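Local coordinates for protein fructose 1-phosphate kinase (Staphylococcus aureus, PDB 2JG5) that probably transfers a phosphate from ATP to fructose 1-phosphate, giving fructose 1,6-bisphosphate, as a member of the pfkB family of carbohydrate kinases, at residues Q77-E82 and L117-N122; T111-L116 and S141-Q146; Q146-T151 and L171-L176; I40-V45 and T251-V256; N90-T95 and E100-G105. All coordinates share one frame; numbering follows the deposited sequence.

Interaction 1 of 5, residues Q77-E82 and L117-N122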
# COMPACT_ATOMS: atom_id res chain seq x y z
N GLN A 77 -21.74 8.05 -2.86
CA GLN A 77 -22.24 6.73 -2.48
C GLN A 77 -21.53 5.65 -3.29
O GLN A 77 -21.02 5.92 -4.38
CB GLN A 77 -23.75 6.63 -2.69
CG GLN A 77 -24.57 7.64 -1.91
CD GLN A 77 -26.04 7.65 -2.32
OE1 GLN A 77 -26.52 8.59 -2.96
NE2 GLN A 77 -26.75 6.59 -1.95
N SER A 78 -21.49 4.44 -2.73
CA SER A 78 -20.92 3.29 -3.39
C SER A 78 -21.65 2.01 -2.98
O SER A 78 -22.21 1.91 -1.88
CB SER A 78 -19.42 3.17 -3.12
OG SER A 78 -19.15 2.74 -1.79
N ASN A 79 -21.64 1.03 -3.87
CA ASN A 79 -22.29 -0.23 -3.60
C ASN A 79 -21.47 -1.29 -4.29
O ASN A 79 -21.95 -2.02 -5.16
CB ASN A 79 -23.75 -0.18 -4.07
CG ASN A 79 -24.64 -1.21 -3.38
OD1 ASN A 79 -24.23 -1.91 -2.46
ND2 ASN A 79 -25.88 -1.31 -3.85
N PHE A 80 -20.19 -1.33 -3.90
CA PHE A 80 -19.20 -2.26 -4.42
C PHE A 80 -19.49 -3.70 -4.03
O PHE A 80 -19.99 -3.97 -2.94
CB PHE A 80 -17.80 -1.89 -3.92
CG PHE A 80 -17.23 -0.64 -4.55
CD1 PHE A 80 -16.96 0.48 -3.78
CD2 PHE A 80 -16.95 -0.60 -5.92
CE1 PHE A 80 -16.42 1.64 -4.36
CE2 PHE A 80 -16.42 0.54 -6.51
CZ PHE A 80 -16.15 1.67 -5.73
N ILE A 81 -19.15 -4.61 -4.94
CA ILE A 81 -19.25 -6.04 -4.70
C ILE A 81 -17.99 -6.48 -3.97
O ILE A 81 -16.88 -6.33 -4.51
CB ILE A 81 -19.36 -6.86 -6.03
CG1 ILE A 81 -20.52 -6.36 -6.91
CG2 ILE A 81 -19.42 -8.37 -5.74
CD1 ILE A 81 -21.92 -6.52 -6.29
N GLU A 82 -18.17 -7.02 -2.76
CA GLU A 82 -17.04 -7.49 -1.96
C GLU A 82 -16.40 -8.68 -2.64
O GLU A 82 -17.06 -9.71 -2.89
CB GLU A 82 -17.48 -7.85 -0.52
CG GLU A 82 -16.32 -8.09 0.48
CD GLU A 82 -16.76 -8.82 1.74
OE1 GLU A 82 -16.96 -8.16 2.79
OE2 GLU A 82 -16.93 -10.06 1.70
N LEU A 117 -23.84 -7.73 -12.15
CA LEU A 117 -24.91 -7.79 -13.13
C LEU A 117 -26.30 -7.72 -12.50
O LEU A 117 -27.22 -7.16 -13.10
CB LEU A 117 -24.81 -9.08 -13.95
CG LEU A 117 -23.58 -9.35 -14.80
CD1 LEU A 117 -23.78 -10.65 -15.59
CD2 LEU A 117 -23.27 -8.17 -15.74
N GLN A 118 -26.45 -8.31 -11.32
CA GLN A 118 -27.73 -8.28 -10.61
C GLN A 118 -28.10 -6.85 -10.23
O GLN A 118 -29.28 -6.50 -10.20
CB GLN A 118 -27.74 -9.20 -9.38
CG GLN A 118 -29.06 -9.22 -8.58
CD GLN A 118 -30.20 -9.94 -9.29
OE1 GLN A 118 -29.97 -10.79 -10.15
NE2 GLN A 118 -31.44 -9.59 -8.94
N GLN A 119 -27.08 -6.03 -9.96
CA GLN A 119 -27.29 -4.62 -9.66
C GLN A 119 -27.72 -3.85 -10.90
O GLN A 119 -28.55 -2.95 -10.82
CB GLN A 119 -26.03 -3.99 -9.10
CG GLN A 119 -25.65 -4.50 -7.73
CD GLN A 119 -24.43 -3.81 -7.20
OE1 GLN A 119 -23.50 -3.48 -7.94
NE2 GLN A 119 -24.41 -3.58 -5.88
N ILE A 120 -27.13 -4.20 -12.05
CA ILE A 120 -27.48 -3.54 -13.31
C ILE A 120 -28.90 -3.94 -13.71
O ILE A 120 -29.62 -3.15 -14.33
CB ILE A 120 -26.49 -3.87 -14.44
CG1 ILE A 120 -25.03 -3.71 -13.96
CG2 ILE A 120 -26.79 -3.04 -15.71
CD1 ILE A 120 -24.61 -2.30 -13.50
N LYS A 121 -29.29 -5.17 -13.36
CA LYS A 121 -30.66 -5.65 -13.56
C LYS A 121 -31.72 -4.82 -12.82
O LYS A 121 -32.90 -4.85 -13.21
CB LYS A 121 -30.78 -7.13 -13.19
CG LYS A 121 -30.31 -8.07 -14.30
CD LYS A 121 -30.11 -9.51 -13.83
CE LYS A 121 -29.41 -10.32 -14.93
NZ LYS A 121 -28.97 -11.67 -14.47
N ASN A 122 -31.32 -4.10 -11.77
CA ASN A 122 -32.28 -3.34 -10.98
C ASN A 122 -32.40 -1.88 -11.37
O ASN A 122 -33.08 -1.10 -10.69
CB ASN A 122 -31.98 -3.48 -9.48
CG ASN A 122 -32.25 -4.89 -8.97
OD1 ASN A 122 -33.32 -5.45 -9.19
ND2 ASN A 122 -31.27 -5.46 -8.27
O HOH W 1 -21.13 -2.89 -7.40
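The polar share of this contact rests on the side-chain amide of Q119, which reaches from its helix to the backbone of N79. Its NE2 donates to N79 O at 3.0 Å, a nearly straight bond (164° at the hydrogen) with the acceptor lying in the amide plane of Q119. The chain runs extended beyond CG (chi2 -178°), long enough to bridge two backbones whose nearest CA atoms, N79 CA and Q119 CA, are 9.0 Å apart. A water lies between N79 O and Q119 OE1, but at distances so short that its bridging role is doubtful. The side chain of N79 adds only packing, its amide plane turned 50° from that of Q119.

The apolar share is small: I81 CD1 comes against Q119 CD at 3.8 Å, from the opposite direction. I81 also packs on Q112, Q115 and L116 of the same helix. The arrangement belongs to the layered alpha/beta core of the ribokinase-like fold, where helix 110-120 lies against the parallel sheet beside strand 77-82.

Interaction 2 of 5, residues T111-L116 and S141-Q146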
# COMPACT_ATOMS: atom_id res chain seq x y z
N THR A 111 -19.29 -15.66 -9.62
CA THR A 111 -20.37 -15.36 -8.70
C THR A 111 -20.42 -13.88 -8.30
O THR A 111 -21.50 -13.27 -8.21
CB THR A 111 -20.24 -16.28 -7.46
OG1 THR A 111 -20.77 -17.57 -7.78
CG2 THR A 111 -20.96 -15.72 -6.24
N GLN A 112 -19.23 -13.31 -8.05
CA GLN A 112 -19.10 -11.90 -7.73
C GLN A 112 -19.44 -11.01 -8.92
O GLN A 112 -20.15 -10.01 -8.76
CB GLN A 112 -17.70 -11.62 -7.20
CG GLN A 112 -17.59 -11.94 -5.72
CD GLN A 112 -16.21 -12.41 -5.30
OE1 GLN A 112 -15.24 -12.34 -6.07
NE2 GLN A 112 -16.12 -12.90 -4.07
N PHE A 113 -18.95 -11.36 -10.10
CA PHE A 113 -19.33 -10.64 -11.31
C PHE A 113 -20.85 -10.71 -11.54
O PHE A 113 -21.46 -9.73 -11.96
CB PHE A 113 -18.57 -11.14 -12.55
CG PHE A 113 -18.92 -10.37 -13.79
CD1 PHE A 113 -18.38 -9.10 -14.01
CD2 PHE A 113 -19.83 -10.89 -14.72
CE1 PHE A 113 -18.73 -8.37 -15.14
CE2 PHE A 113 -20.17 -10.16 -15.85
CZ PHE A 113 -19.63 -8.90 -16.06
N GLU A 114 -21.43 -11.88 -11.27
CA GLU A 114 -22.88 -12.10 -11.33
C GLU A 114 -23.64 -11.15 -10.40
O GLU A 114 -24.67 -10.60 -10.80
CB GLU A 114 -23.22 -13.56 -11.02
CG GLU A 114 -22.94 -14.50 -12.17
CD GLU A 114 -22.66 -15.95 -11.76
OE1 GLU A 114 -23.13 -16.38 -10.68
OE2 GLU A 114 -21.98 -16.66 -12.54
N GLN A 115 -23.12 -10.95 -9.19
CA GLN A 115 -23.64 -9.95 -8.25
C GLN A 115 -23.68 -8.53 -8.84
O GLN A 115 -24.64 -7.79 -8.60
CB GLN A 115 -22.79 -9.91 -6.98
CG GLN A 115 -22.96 -11.06 -6.03
CD GLN A 115 -22.09 -10.93 -4.80
OE1 GLN A 115 -22.10 -9.90 -4.11
NE2 GLN A 115 -21.31 -11.97 -4.51
N LEU A 116 -22.65 -8.16 -9.60
CA LEU A 116 -22.59 -6.85 -10.26
C LEU A 116 -23.70 -6.72 -11.30
O LEU A 116 -24.39 -5.70 -11.33
CB LEU A 116 -21.23 -6.61 -10.92
CG LEU A 116 -21.13 -5.40 -11.86
CD1 LEU A 116 -21.47 -4.12 -11.09
CD2 LEU A 116 -19.74 -5.29 -12.49
N SER A 141 -14.29 -11.54 -20.49
CA SER A 141 -13.68 -10.55 -21.37
C SER A 141 -14.75 -9.76 -22.13
O SER A 141 -14.49 -8.64 -22.59
CB SER A 141 -12.61 -11.15 -22.29
OG SER A 141 -13.09 -12.26 -23.03
N ASP A 142 -15.96 -10.33 -22.22
CA ASP A 142 -17.11 -9.64 -22.81
C ASP A 142 -17.97 -8.95 -21.74
O ASP A 142 -19.17 -8.77 -21.94
CB ASP A 142 -17.94 -10.59 -23.66
CG ASP A 142 -18.80 -11.57 -22.83
OD1 ASP A 142 -19.77 -12.12 -23.40
OD2 ASP A 142 -18.52 -11.80 -21.62
N ALA A 143 -17.35 -8.57 -20.62
CA ALA A 143 -18.03 -7.94 -19.49
C ALA A 143 -18.80 -6.67 -19.86
O ALA A 143 -19.88 -6.42 -19.33
CB ALA A 143 -17.05 -7.65 -18.38
N TYR A 144 -18.25 -5.87 -20.78
CA TYR A 144 -18.94 -4.66 -21.26
C TYR A 144 -20.28 -5.02 -21.89
O TYR A 144 -21.31 -4.41 -21.58
CB TYR A 144 -18.06 -3.85 -22.22
CG TYR A 144 -17.21 -2.83 -21.51
CD1 TYR A 144 -17.66 -1.51 -21.35
CD2 TYR A 144 -15.96 -3.17 -20.98
CE1 TYR A 144 -16.89 -0.56 -20.69
CE2 TYR A 144 -15.19 -2.23 -20.30
CZ TYR A 144 -15.67 -0.93 -20.16
OH TYR A 144 -14.93 0.02 -19.50
N ALA A 145 -20.25 -6.04 -22.76
CA ALA A 145 -21.43 -6.49 -23.47
C ALA A 145 -22.48 -7.08 -22.55
O ALA A 145 -23.67 -6.93 -22.79
CB ALA A 145 -21.04 -7.51 -24.54
N GLN A 146 -22.02 -7.79 -21.52
CA GLN A 146 -22.91 -8.43 -20.54
C GLN A 146 -23.66 -7.38 -19.72
O GLN A 146 -24.82 -7.59 -19.34
CB GLN A 146 -22.12 -9.37 -19.63
CG GLN A 146 -21.49 -10.59 -20.33
CD GLN A 146 -21.15 -11.72 -19.34
OE1 GLN A 146 -21.71 -11.79 -18.25
NE2 GLN A 146 -20.22 -12.59 -19.73
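F113 projects from helix 110-120 toward A143 and Q146 at the start of helix 143-154, two neighbouring helices of the ribokinase-like alpha/beta domain. F113 has the largest buried area of the contact. With CG anti to the backbone N (chi1 -178°), its phenyl group spans the gap between the helices. Their nearest CA atoms, F113 CA and A143 CA, are 8.7 Å apart.

A143 receives the far end of the ring: its CB lies 3.7 Å from F113 CZ and equally near F113 CE1, approaching obliquely. At this small residue the ring comes close to the first turn of the helix, with F113 CZ also near A143 CA, and P140 and F58 pack on F113 as well.

Q146, one turn further on, meets the ring at its edge. Its OE1 sits near the ring plane, 3.3 Å from F113 CE2, where the slightly positive ring hydrogens would suit an oxygen; the amide plane stands almost perpendicular to the ring, at 84°. The other end of that amide is fixed within its own segment, Q146 NE2 donating to the syn side of D142 OD2 at 2.7 Å.

Interaction 3 of 5, residues Q146-T151 and L171-L176. Unlike the reference sequence in segment 171-176: Y173 (reference Phe).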
# COMPACT_ATOMS: atom_id res chain seq x y z
N GLN A 146 -22.02 -7.79 -21.52
CA GLN A 146 -22.91 -8.43 -20.54
C GLN A 146 -23.66 -7.38 -19.72
O GLN A 146 -24.82 -7.59 -19.34
CB GLN A 146 -22.12 -9.37 -19.63
CG GLN A 146 -21.49 -10.59 -20.33
CD GLN A 146 -21.15 -11.72 -19.34
OE1 GLN A 146 -21.71 -11.79 -18.25
NE2 GLN A 146 -20.22 -12.59 -19.73
N ILE A 147 -23.01 -6.25 -19.47
CA ILE A 147 -23.65 -5.12 -18.83
C ILE A 147 -24.59 -4.46 -19.86
O ILE A 147 -25.79 -4.29 -19.60
CB ILE A 147 -22.59 -4.15 -18.23
CG1 ILE A 147 -22.06 -4.72 -16.91
CG2 ILE A 147 -23.17 -2.74 -18.02
CD1 ILE A 147 -20.64 -4.27 -16.55
N ALA A 148 -24.05 -4.15 -21.03
CA ALA A 148 -24.79 -3.42 -22.08
C ALA A 148 -26.12 -4.08 -22.43
O ALA A 148 -27.11 -3.42 -22.72
CB ALA A 148 -23.93 -3.28 -23.32
N GLN A 149 -26.12 -5.40 -22.36
CA GLN A 149 -27.28 -6.20 -22.71
C GLN A 149 -28.42 -6.11 -21.70
O GLN A 149 -29.59 -6.25 -22.05
CB GLN A 149 -26.83 -7.63 -22.82
CG GLN A 149 -27.73 -8.48 -23.60
CD GLN A 149 -27.27 -9.88 -23.54
OE1 GLN A 149 -26.66 -10.29 -22.54
NE2 GLN A 149 -27.54 -10.64 -24.61
N ILE A 150 -28.05 -5.92 -20.44
CA ILE A 150 -29.01 -5.74 -19.36
C ILE A 150 -29.66 -4.35 -19.42
O ILE A 150 -30.87 -4.22 -19.24
CB ILE A 150 -28.34 -5.94 -17.97
CG1 ILE A 150 -27.91 -7.41 -17.80
CG2 ILE A 150 -29.28 -5.51 -16.85
CD1 ILE A 150 -27.09 -7.67 -16.54
N THR A 151 -28.84 -3.33 -19.70
CA THR A 151 -29.32 -1.96 -19.78
C THR A 151 -30.25 -1.79 -20.95
O THR A 151 -31.19 -0.99 -20.88
CB THR A 151 -28.18 -0.92 -19.91
OG1 THR A 151 -27.49 -1.13 -21.15
CG2 THR A 151 -27.22 -1.02 -18.75
N LEU A 171 -21.95 -1.38 -29.04
CA LEU A 171 -22.67 -0.65 -30.08
C LEU A 171 -24.05 -1.23 -30.42
O LEU A 171 -25.01 -0.48 -30.48
CB LEU A 171 -21.82 -0.49 -31.35
CG LEU A 171 -20.64 0.48 -31.33
CD1 LEU A 171 -19.77 0.26 -32.56
CD2 LEU A 171 -21.10 1.91 -31.28
N PRO A 172 -24.15 -2.57 -30.61
CA PRO A 172 -25.47 -3.16 -30.87
C PRO A 172 -26.49 -2.91 -29.75
O PRO A 172 -27.68 -3.20 -29.93
CB PRO A 172 -25.17 -4.66 -30.97
CG PRO A 172 -23.74 -4.76 -31.30
CD PRO A 172 -23.10 -3.60 -30.61
N TYR A 173 -26.02 -2.39 -28.62
CA TYR A 173 -26.87 -2.17 -27.44
C TYR A 173 -27.28 -0.72 -27.28
O TYR A 173 -27.88 -0.33 -26.27
CB TYR A 173 -26.19 -2.71 -26.18
CG TYR A 173 -25.88 -4.18 -26.28
CD1 TYR A 173 -26.88 -5.13 -26.12
CD2 TYR A 173 -24.59 -4.63 -26.58
CE1 TYR A 173 -26.61 -6.50 -26.23
CE2 TYR A 173 -24.31 -5.98 -26.69
CZ TYR A 173 -25.32 -6.91 -26.51
OH TYR A 173 -25.06 -8.25 -26.61
N HIS A 174 -26.96 0.07 -28.32
CA HIS A 174 -27.30 1.48 -28.42
C HIS A 174 -26.89 2.29 -27.19
O HIS A 174 -27.75 2.88 -26.52
CB HIS A 174 -28.80 1.66 -28.71
CG HIS A 174 -29.31 0.80 -29.82
ND1 HIS A 174 -28.71 0.75 -31.06
CD2 HIS A 174 -30.37 -0.04 -29.89
CE1 HIS A 174 -29.38 -0.08 -31.84
NE2 HIS A 174 -30.39 -0.57 -31.15
N PRO A 175 -25.58 2.34 -26.89
CA PRO A 175 -25.15 3.15 -25.76
C PRO A 175 -25.48 4.61 -26.03
O PRO A 175 -25.58 5.01 -27.18
CB PRO A 175 -23.64 2.93 -25.72
CG PRO A 175 -23.28 2.52 -27.11
CD PRO A 175 -24.43 1.72 -27.58
N LEU A 176 -25.64 5.40 -24.97
CA LEU A 176 -25.98 6.81 -25.11
C LEU A 176 -24.87 7.57 -25.83
O LEU A 176 -25.14 8.36 -26.72
CB LEU A 176 -26.25 7.43 -23.75
CG LEU A 176 -26.53 8.93 -23.75
CD1 LEU A 176 -27.92 9.20 -24.30
CD2 LEU A 176 -26.37 9.48 -22.34
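Y173 lays its ring against A148 and Q149, joining the short 3-10 turn that follows helix 164-170 to the flank of helix 143-154. Both belong to the alpha/beta domain of a ribokinase-like kinase, and the turn leads into strand 177-178 at the margin of its parallel sheet.

In the first shell the ring is met at two places. A148 CB approaches Y173 CD2 at 3.6 Å, obliquely, and also touches the root of the side chain near CG. Farther out, Q149 CG comes to 3.5 Å from Y173 CE1, while the backbone N of Q149 stands over one ring face, offset toward the rim. The contact therefore uses the helix backbone as well as its side chains, consistent with the 5.9 Å between A148 CA and Y173 CA. The amide of Q149 is turned 76° from the ring; its meeting with the phenol end is one of packing, without a hydrogen bond.

The next shell sets these groups in place. The chi1 of -59° sets the Y173 ring opposite its carbonyl carbon and toward the helix. A148 packs in turn on L158 and V170, and the next residue, H174, ties the turn to G210 and Q212 by hydrogen bonds. On the helix, A148 O accepts a hydrogen bond from T151 OG1 at 2.8 Å, with the donor above the carbonyl plane.

Interaction 4 of 5, residues I40-V45 and T251-V256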
# COMPACT_ATOMS: atom_id res chain seq x y z
N ILE A 40 -14.58 5.73 -10.87
CA ILE A 40 -14.42 6.50 -9.64
C ILE A 40 -14.14 7.97 -9.93
O ILE A 40 -14.74 8.87 -9.32
CB ILE A 40 -13.34 5.89 -8.73
CG1 ILE A 40 -13.85 4.58 -8.12
CG2 ILE A 40 -12.92 6.87 -7.62
CD1 ILE A 40 -12.79 3.84 -7.29
N ASN A 41 -13.24 8.22 -10.89
CA ASN A 41 -12.92 9.58 -11.31
C ASN A 41 -14.16 10.28 -11.89
O ASN A 41 -14.41 11.45 -11.60
CB ASN A 41 -11.75 9.57 -12.30
CG ASN A 41 -10.38 9.48 -11.62
OD1 ASN A 41 -10.26 9.35 -10.39
ND2 ASN A 41 -9.32 9.55 -12.43
N VAL A 42 -14.93 9.55 -12.69
CA VAL A 42 -16.18 10.10 -13.21
C VAL A 42 -17.08 10.53 -12.03
O VAL A 42 -17.59 11.65 -12.01
CB VAL A 42 -16.94 9.11 -14.17
CG1 VAL A 42 -18.15 9.79 -14.79
CG2 VAL A 42 -16.05 8.62 -15.28
N SER A 43 -17.24 9.65 -11.04
CA SER A 43 -18.03 10.00 -9.85
C SER A 43 -17.47 11.24 -9.16
O SER A 43 -18.24 12.09 -8.68
CB SER A 43 -18.11 8.83 -8.87
OG SER A 43 -18.98 7.83 -9.36
N ARG A 44 -16.14 11.35 -9.12
CA ARG A 44 -15.46 12.48 -8.48
C ARG A 44 -15.77 13.79 -9.21
O ARG A 44 -16.05 14.81 -8.57
CB ARG A 44 -13.95 12.26 -8.41
CG ARG A 44 -13.46 11.31 -7.32
CD ARG A 44 -12.10 11.78 -6.85
NE ARG A 44 -11.39 10.84 -5.98
CZ ARG A 44 -11.12 11.07 -4.69
NH1 ARG A 44 -11.50 12.21 -4.11
NH2 ARG A 44 -10.46 10.16 -3.97
N VAL A 45 -15.73 13.77 -10.54
CA VAL A 45 -16.04 14.96 -11.32
C VAL A 45 -17.54 15.28 -11.30
O VAL A 45 -17.92 16.44 -11.16
CB VAL A 45 -15.49 14.91 -12.77
CG1 VAL A 45 -15.74 16.24 -13.49
CG2 VAL A 45 -14.01 14.59 -12.77
N THR A 251 -14.10 14.55 -18.96
CA THR A 251 -14.90 14.81 -20.15
C THR A 251 -16.20 13.99 -20.09
O THR A 251 -17.29 14.54 -20.30
CB THR A 251 -14.11 14.45 -21.43
OG1 THR A 251 -12.88 15.21 -21.46
CG2 THR A 251 -14.92 14.75 -22.71
N VAL A 252 -16.08 12.70 -19.80
CA VAL A 252 -17.26 11.84 -19.68
C VAL A 252 -18.20 12.37 -18.59
O VAL A 252 -19.38 12.52 -18.83
CB VAL A 252 -16.88 10.37 -19.43
CG1 VAL A 252 -18.10 9.58 -18.90
CG2 VAL A 252 -16.31 9.73 -20.68
N ALA A 253 -17.65 12.68 -17.41
CA ALA A 253 -18.44 13.23 -16.29
C ALA A 253 -19.11 14.57 -16.64
O ALA A 253 -20.24 14.80 -16.25
CB ALA A 253 -17.57 13.38 -15.03
N GLY A 254 -18.41 15.44 -17.35
CA GLY A 254 -18.98 16.72 -17.79
C GLY A 254 -20.21 16.53 -18.67
O GLY A 254 -21.23 17.22 -18.49
N MET A 255 -20.12 15.58 -19.60
CA MET A 255 -21.20 15.32 -20.55
C MET A 255 -22.41 14.73 -19.86
O MET A 255 -23.54 15.18 -20.09
CB MET A 255 -20.72 14.39 -21.68
CG MET A 255 -21.74 14.22 -22.80
SD MET A 255 -21.86 15.69 -23.87
CE MET A 255 -23.29 15.23 -24.86
N VAL A 256 -22.18 13.73 -19.02
CA VAL A 256 -23.26 13.11 -18.26
C VAL A 256 -23.94 14.13 -17.34
O VAL A 256 -25.16 14.23 -17.34
CB VAL A 256 -22.79 11.88 -17.46
CG1 VAL A 256 -23.93 11.31 -16.66
CG2 VAL A 256 -22.23 10.81 -18.41
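Apolar side-chain packing carries most of the contact, and A253 is the residue round which it is arranged. The methyl of A253 enters between V42 and V45, residues one turn apart on helix 38-48. The approach to V45 is tight, with V45 CB only 3.4 Å from A253 CB, and V45 CG1 lies against the same methyl. From the other turn V42 CG1 reaches A253 CB at 3.6 Å. This branch, anti to the backbone N of V42 (chi1 -174°), also extends to V252 CG1 at 4.1 Å, so the first valine spans two successive residues of the partner helix.

Backbone atoms take part in the packing too. A253 CB rests 3.5 Å from V42 O, a close approach consistent with the small residue at this position, and V42 CA and A253 CA are 4.9 Å apart. Over these segments the axes come within 8.3 Å and cross at -49°. This pair lies deep in the ribokinase-like fold, about 6 Å from the centre of the chain to the centre of the contact, where helices 38-48 and 247-260 meet beside the central parallel sheet; V42 and V252 both pack on I130 of strand 128-132.

Polar links lie at the borders of this apolar patch. N41 ND2 is hydrogen-bonded to D249 OD2, joining the same two helices, while S43, on the side of its helix away from A253, is hydrogen-bonded through OG to T4 and S53.

Interaction 5 of 5, residues N90-T95 and E100-G105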
# COMPACT_ATOMS: atom_id res chain seq x y z
N ASN A 90 -1.86 0.95 -6.90
CA ASN A 90 -1.06 1.41 -7.99
C ASN A 90 -0.07 2.44 -7.47
O ASN A 90 -0.41 3.23 -6.60
CB ASN A 90 -1.96 2.05 -9.04
CG ASN A 90 -2.87 1.05 -9.71
OD1 ASN A 90 -2.75 -0.15 -9.50
ND2 ASN A 90 -3.80 1.55 -10.52
N VAL A 91 1.16 2.41 -7.98
CA VAL A 91 2.20 3.33 -7.51
C VAL A 91 2.53 4.40 -8.55
O VAL A 91 2.73 4.10 -9.71
CB VAL A 91 3.47 2.57 -7.05
CG1 VAL A 91 4.53 3.55 -6.57
CG2 VAL A 91 3.14 1.59 -5.94
N LYS A 92 2.56 5.66 -8.11
CA LYS A 92 2.93 6.78 -8.96
C LYS A 92 4.16 7.45 -8.37
O LYS A 92 4.08 8.06 -7.30
CB LYS A 92 1.78 7.81 -9.05
CG LYS A 92 0.36 7.21 -9.12
CD LYS A 92 0.12 6.45 -10.42
CE LYS A 92 -1.08 5.49 -10.32
NZ LYS A 92 -1.44 4.88 -11.65
N LEU A 93 5.31 7.32 -9.04
CA LEU A 93 6.57 7.90 -8.55
C LEU A 93 6.82 9.28 -9.15
O LEU A 93 7.11 9.42 -10.35
CB LEU A 93 7.76 6.98 -8.83
CG LEU A 93 7.75 5.57 -8.26
CD1 LEU A 93 9.01 4.84 -8.67
CD2 LEU A 93 7.61 5.58 -6.73
N LYS A 94 6.72 10.29 -8.31
CA LYS A 94 6.92 11.65 -8.76
C LYS A 94 8.30 12.16 -8.35
O LYS A 94 8.51 12.59 -7.21
CB LYS A 94 5.79 12.56 -8.25
CG LYS A 94 4.38 12.10 -8.67
CD LYS A 94 3.30 13.09 -8.25
CE LYS A 94 3.35 14.39 -9.06
NZ LYS A 94 2.68 15.53 -8.34
N THR A 95 9.24 12.07 -9.30
CA THR A 95 10.55 12.71 -9.20
C THR A 95 10.52 13.92 -10.12
O THR A 95 9.60 14.73 -10.05
CB THR A 95 11.70 11.77 -9.63
OG1 THR A 95 11.58 10.51 -8.96
CG2 THR A 95 13.08 12.39 -9.33
N GLU A 100 4.51 5.49 -13.48
CA GLU A 100 3.40 4.72 -12.94
C GLU A 100 3.74 3.23 -12.87
O GLU A 100 4.37 2.69 -13.77
CB GLU A 100 2.14 4.92 -13.78
CG GLU A 100 1.52 6.31 -13.74
CD GLU A 100 0.12 6.38 -14.36
OE1 GLU A 100 -0.50 5.32 -14.60
OE2 GLU A 100 -0.36 7.51 -14.61
N ILE A 101 3.33 2.60 -11.79
CA ILE A 101 3.41 1.14 -11.64
C ILE A 101 2.02 0.63 -11.29
O ILE A 101 1.56 0.76 -10.15
CB ILE A 101 4.43 0.69 -10.56
CG1 ILE A 101 5.79 1.36 -10.79
CG2 ILE A 101 4.57 -0.85 -10.57
CD1 ILE A 101 6.67 1.38 -9.56
N ASN A 102 1.35 0.07 -12.29
CA ASN A 102 -0.00 -0.42 -12.15
C ASN A 102 -0.03 -1.91 -11.84
O ASN A 102 0.65 -2.70 -12.50
CB ASN A 102 -0.79 -0.13 -13.42
CG ASN A 102 -1.28 1.31 -13.49
OD1 ASN A 102 -0.59 2.25 -13.07
ND2 ASN A 102 -2.48 1.50 -14.02
N ALA A 103 -0.81 -2.27 -10.81
CA ALA A 103 -0.90 -3.64 -10.28
C ALA A 103 -2.05 -4.43 -10.91
O ALA A 103 -2.96 -3.84 -11.50
CB ALA A 103 -1.07 -3.58 -8.78
N PRO A 104 -2.00 -5.78 -10.80
CA PRO A 104 -3.17 -6.56 -11.24
C PRO A 104 -4.34 -6.33 -10.28
O PRO A 104 -4.15 -5.91 -9.14
CB PRO A 104 -2.68 -8.01 -11.14
CG PRO A 104 -1.21 -7.95 -10.94
CD PRO A 104 -0.92 -6.64 -10.30
N GLY A 105 -5.55 -6.60 -10.72
CA GLY A 105 -6.65 -6.55 -9.77
C GLY A 105 -6.63 -7.70 -8.78
O GLY A 105 -5.78 -8.61 -8.88
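V91 and I101 form the tightly packed part of this beta hairpin, as an antiparallel hydrogen-bonded pair. V91 N donates to I101 O at 2.8 Å, and I101 N returns a bond to V91 O at 2.6 Å, in the carbonyl plane. Their side chains share one face of the sheet, with V91 CB 4.1 Å from I101 CB and L93 CD1 extending the apolar patch.

The face bearing K92, E100 and N102 is looser and partly open to solvent. K92 bends at chi2 (-67°), bringing NZ within 3.1 Å of both E100 OE1, a salt bridge whose hydrogen bond is weak, and N102 OD1. Nearby, the amide of N90 stacks on that of N102, 18° from parallel, while N90 OD1 accepts from A103 N at 3.2 Å, the donor above its carbonyl plane.

Beyond E100-N102 the sheet continues in parallel into a strand of the second subunit. The ammonium of K92 is thus shared between a carboxylate and an amide oxygen, its charge probably partly balanced across the hairpin by residues of the strand that pairs with that subunit.

Interactions 2, 4 and 5 are buried, 1 and 3 partly exposed; chemistry follows the elements joined more than depth alone. Interaction 4, nearest the centre of the chain, joins helices far apart in sequence and is packed by apolar side chains, without a hydrogen bond between its segments. Interactions 1, 2 and 3 lie farther out and are linked: 1 and 2 share helix 110-120, 2 and 3 share helix 143-154 and Q146. Along this series an amide bonded to a backbone oxygen gives way to packing round an aromatic ring, F113 in interaction 2 and Y173 in interaction 3. In interaction 5, its centre about 32 Å from that of interaction 3, backbone pairing and a charged pair replace helix packing.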